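Endo-1,4-b-d-mannanase (Trichoderma reesei, PDB 1QNQ) hydrolyses internal beta-1,4-mannosidic bonds in mannans, as a family 5 glycoside hydrolase built on a TIM barrel. Local coordinates at residues G203-G208 with T239-P244. Numbering follows the deposited sequence.
Sequences GDEGLG and TFHLYP. With TPT (2,2':6',2''-TERPYRIDINE PLATINUM(II) Chloride), chain B.
His241 N donates a nearly straight hydrogen bond (168°) to Glu205 O at 3.0 Å, reaching the oxygen from above the carbonyl plane. The same oxygen accepts a CA-H contact from Phe240 CA at 3.4 Å. The His241 ring lies with one face over Glu205 CA and Asp204 O. Its CG is anti to the carbonyl carbon (chi1 -59°), which sets the ring alongside the 203-205 backbone. The Glu205 chain runs roughly perpendicular to that of His241, with Glu205 CG 4.2 Å from His241 ND1.

The CB of Thr239 points toward the 203-208 loop. Thr239 OG1 accepts a weak hydrogen bond from Gly203 N at 3.2 Å. Its one proton may go to Asp204 OD1 or to Asp204 O; either bond would be weak. A water joins Asp204 OD1 to Thr239 N, donating to the carboxylate and accepting from the amide. Gly206 CA lies 4.1 Å from Phe240 CB, and the lack of a side chain allows this closeness.

Further out, Glu169 and Glu275 hydrogen-bond the two ring nitrogens of His241, ND1 and NE2. Glu205 OE1 forms a salt bridge with Arg171. The Tyr243 OH hydrogen-bonds Glu276.

One face of the Tyr243 ring receives the central pyridine of the terpyridine platinum ligand, with C9 3.6 Å above the ring plane. With an alanine here the terpyridine is likely to lose the ring that packs against its central and one outer pyridine, and Glu276 its phenol partner.

Strands 199-201 and 238-242 follow one another round the TIM barrel, and the loop after strand 199-201 packs on strand 238-242. Hydrogen bonds between both ring nitrogens and glutamates probably hold the buried imidazole at one rotation.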
loop_
_atom_site.group_PDB
_atom_site.type_symbol
_atom_site.label_atom_id
_atom_site.label_comp_id
_atom_site.label_asym_id
_atom_site.label_seq_id
_atom_site.Cartn_x
_atom_site.Cartn_y
_atom_site.Cartn_z
ATOM N N GLY A 203 1.562 -6.353 -1.981
ATOM C CA GLY A 203 0.529 -5.683 -1.174
ATOM C C GLY A 203 -0.251 -6.576 -0.205
ATOM O O GLY A 203 -1.245 -6.136 0.425
ATOM N N ASP A 204 0.175 -7.833 -0.053
ATOM C CA ASP A 204 -0.453 -8.773 0.871
ATOM C C ASP A 204 -0.218 -8.452 2.340
ATOM O O ASP A 204 0.714 -7.754 2.665
ATOM C CB ASP A 204 0.027 -10.228 0.616
ATOM C CG ASP A 204 1.539 -10.363 0.732
ATOM O OD1 ASP A 204 2.293 -9.625 0.059
ATOM O OD2 ASP A 204 1.973 -11.258 1.504
ATOM N N GLU A 205 -1.000 -9.048 3.230
ATOM C CA GLU A 205 -0.907 -8.928 4.674
ATOM C C GLU A 205 0.261 -9.739 5.274
ATOM O O GLU A 205 0.639 -9.525 6.435
ATOM C CB GLU A 205 -2.187 -9.439 5.354
ATOM C CG GLU A 205 -3.466 -8.614 5.052
ATOM C CD GLU A 205 -4.716 -9.450 5.282
ATOM O OE1 GLU A 205 -5.122 -10.179 4.343
ATOM O OE2 GLU A 205 -5.330 -9.438 6.387
ATOM N N GLY A 206 0.784 -10.709 4.525
ATOM C CA GLY A 206 1.847 -11.588 4.992
ATOM C C GLY A 206 1.382 -12.927 5.560
ATOM O O GLY A 206 2.172 -13.666 6.204
ATOM N N LEU A 207 0.126 -13.315 5.350
ATOM C CA LEU A 207 -0.408 -14.549 5.932
ATOM C C LEU A 207 0.243 -15.808 5.381
ATOM O O LEU A 207 0.576 -15.837 4.192
ATOM C CB LEU A 207 -1.945 -14.621 5.759
ATOM C CG LEU A 207 -2.749 -13.361 6.137
ATOM C CD1 LEU A 207 -4.251 -13.556 5.893
ATOM C CD2 LEU A 207 -2.538 -12.948 7.583
ATOM N N GLY A 208 0.419 -16.848 6.206
ATOM C CA GLY A 208 0.961 -18.129 5.763
ATOM C C GLY A 208 2.482 -18.226 5.894
ATOM O O GLY A 208 3.158 -18.024 4.876
ATOM N N THR A 239 5.988 -7.308 1.493
ATOM C CA THR A 239 5.129 -6.479 2.345
ATOM C C THR A 239 4.377 -7.268 3.426
ATOM O O THR A 239 4.019 -8.448 3.195
ATOM C CB THR A 239 4.032 -5.752 1.514
ATOM O OG1 THR A 239 3.311 -6.711 0.696
ATOM C CG2 THR A 239 4.614 -4.696 0.602
ATOM N N PHE A 240 4.069 -6.692 4.596
ATOM C CA PHE A 240 3.176 -7.353 5.576
ATOM C C PHE A 240 2.451 -6.276 6.399
ATOM O O PHE A 240 2.930 -5.124 6.505
ATOM C CB PHE A 240 3.913 -8.360 6.467
ATOM C CG PHE A 240 5.006 -7.828 7.366
ATOM C CD1 PHE A 240 6.332 -7.756 6.970
ATOM C CD2 PHE A 240 4.712 -7.417 8.657
ATOM C CE1 PHE A 240 7.304 -7.256 7.833
ATOM C CE2 PHE A 240 5.674 -6.922 9.527
ATOM C CZ PHE A 240 6.986 -6.829 9.115
ATOM N N HIS A 241 1.269 -6.614 6.896
ATOM C CA HIS A 241 0.399 -5.748 7.712
ATOM C C HIS A 241 0.232 -6.284 9.140
ATOM O O HIS A 241 0.621 -7.430 9.389
ATOM C CB HIS A 241 -0.956 -5.572 7.032
ATOM C CG HIS A 241 -1.010 -4.963 5.649
ATOM N ND1 HIS A 241 -2.207 -4.647 5.010
ATOM C CD2 HIS A 241 -0.036 -4.602 4.803
ATOM C CE1 HIS A 241 -1.902 -4.120 3.813
ATOM N NE2 HIS A 241 -0.602 -4.065 3.652
ATOM N N LEU A 242 -0.387 -5.585 10.089
ATOM C CA LEU A 242 -0.530 -6.043 11.484
ATOM C C LEU A 242 -1.736 -5.423 12.216
ATOM O O LEU A 242 -1.728 -4.204 12.484
ATOM C CB LEU A 242 0.765 -5.833 12.259
ATOM C CG LEU A 242 0.770 -6.125 13.766
ATOM C CD1 LEU A 242 0.518 -7.628 13.948
ATOM C CD2 LEU A 242 2.076 -5.707 14.437
ATOM N N TYR A 243 -2.737 -6.244 12.580
ATOM C CA TYR A 243 -3.943 -5.763 13.309
ATOM C C TYR A 243 -4.411 -6.792 14.347
ATOM O O TYR A 243 -5.376 -7.573 14.166
ATOM C CB TYR A 243 -5.058 -5.497 12.284
ATOM C CG TYR A 243 -4.985 -4.308 11.352
ATOM C CD1 TYR A 243 -5.273 -3.042 11.852
ATOM C CD2 TYR A 243 -4.624 -4.400 10.013
ATOM C CE1 TYR A 243 -5.237 -1.905 11.058
ATOM C CE2 TYR A 243 -4.575 -3.289 9.191
ATOM C CZ TYR A 243 -4.915 -2.049 9.724
ATOM O OH TYR A 243 -4.860 -0.909 8.955
ATOM N N PRO A 244 -3.753 -6.865 15.496
ATOM C CA PRO A 244 -4.037 -7.818 16.572
ATOM C C PRO A 244 -5.443 -7.847 17.122
ATOM O O PRO A 244 -5.974 -8.941 17.405
ATOM C CB PRO A 244 -3.064 -7.519 17.699
ATOM C CG PRO A 244 -2.011 -6.683 17.090
ATOM C CD PRO A 244 -2.609 -6.003 15.896
HETATM PT PT1 TPT B . -12.368 -3.209 9.388
HETATM N N1 TPT B . -13.057 -5.137 9.600
HETATM N N2 TPT B . -10.713 -4.263 9.688
HETATM N N3 TPT B . -10.956 -1.755 9.315
HETATM C C1 TPT B . -14.344 -5.508 9.523
HETATM C C2 TPT B . -14.742 -6.820 9.625
HETATM C C3 TPT B . -13.764 -7.806 9.805
HETATM C C4 TPT B . -12.460 -7.448 9.857
HETATM C C5 TPT B . -12.084 -6.097 9.808
HETATM C C6 TPT B . -10.700 -5.591 9.856
HETATM C C7 TPT B . -9.550 -6.349 9.937
HETATM C C8 TPT B . -8.347 -5.685 9.952
HETATM C C9 TPT B . -8.304 -4.327 9.770
HETATM C C10 TPT B . -9.495 -3.633 9.614
HETATM C C11 TPT B . -9.662 -2.177 9.445
HETATM C C12 TPT B . -8.616 -1.265 9.330
HETATM C C13 TPT B . -8.891 0.076 9.156
HETATM C C14 TPT B . -10.231 0.538 9.019
HETATM C C15 TPT B . -11.213 -0.445 9.099
HETATM O O HOH W 1 5.000 -9.715 -0.090
HETATM O O HOH W 2 -11.653 -4.831 7.822
#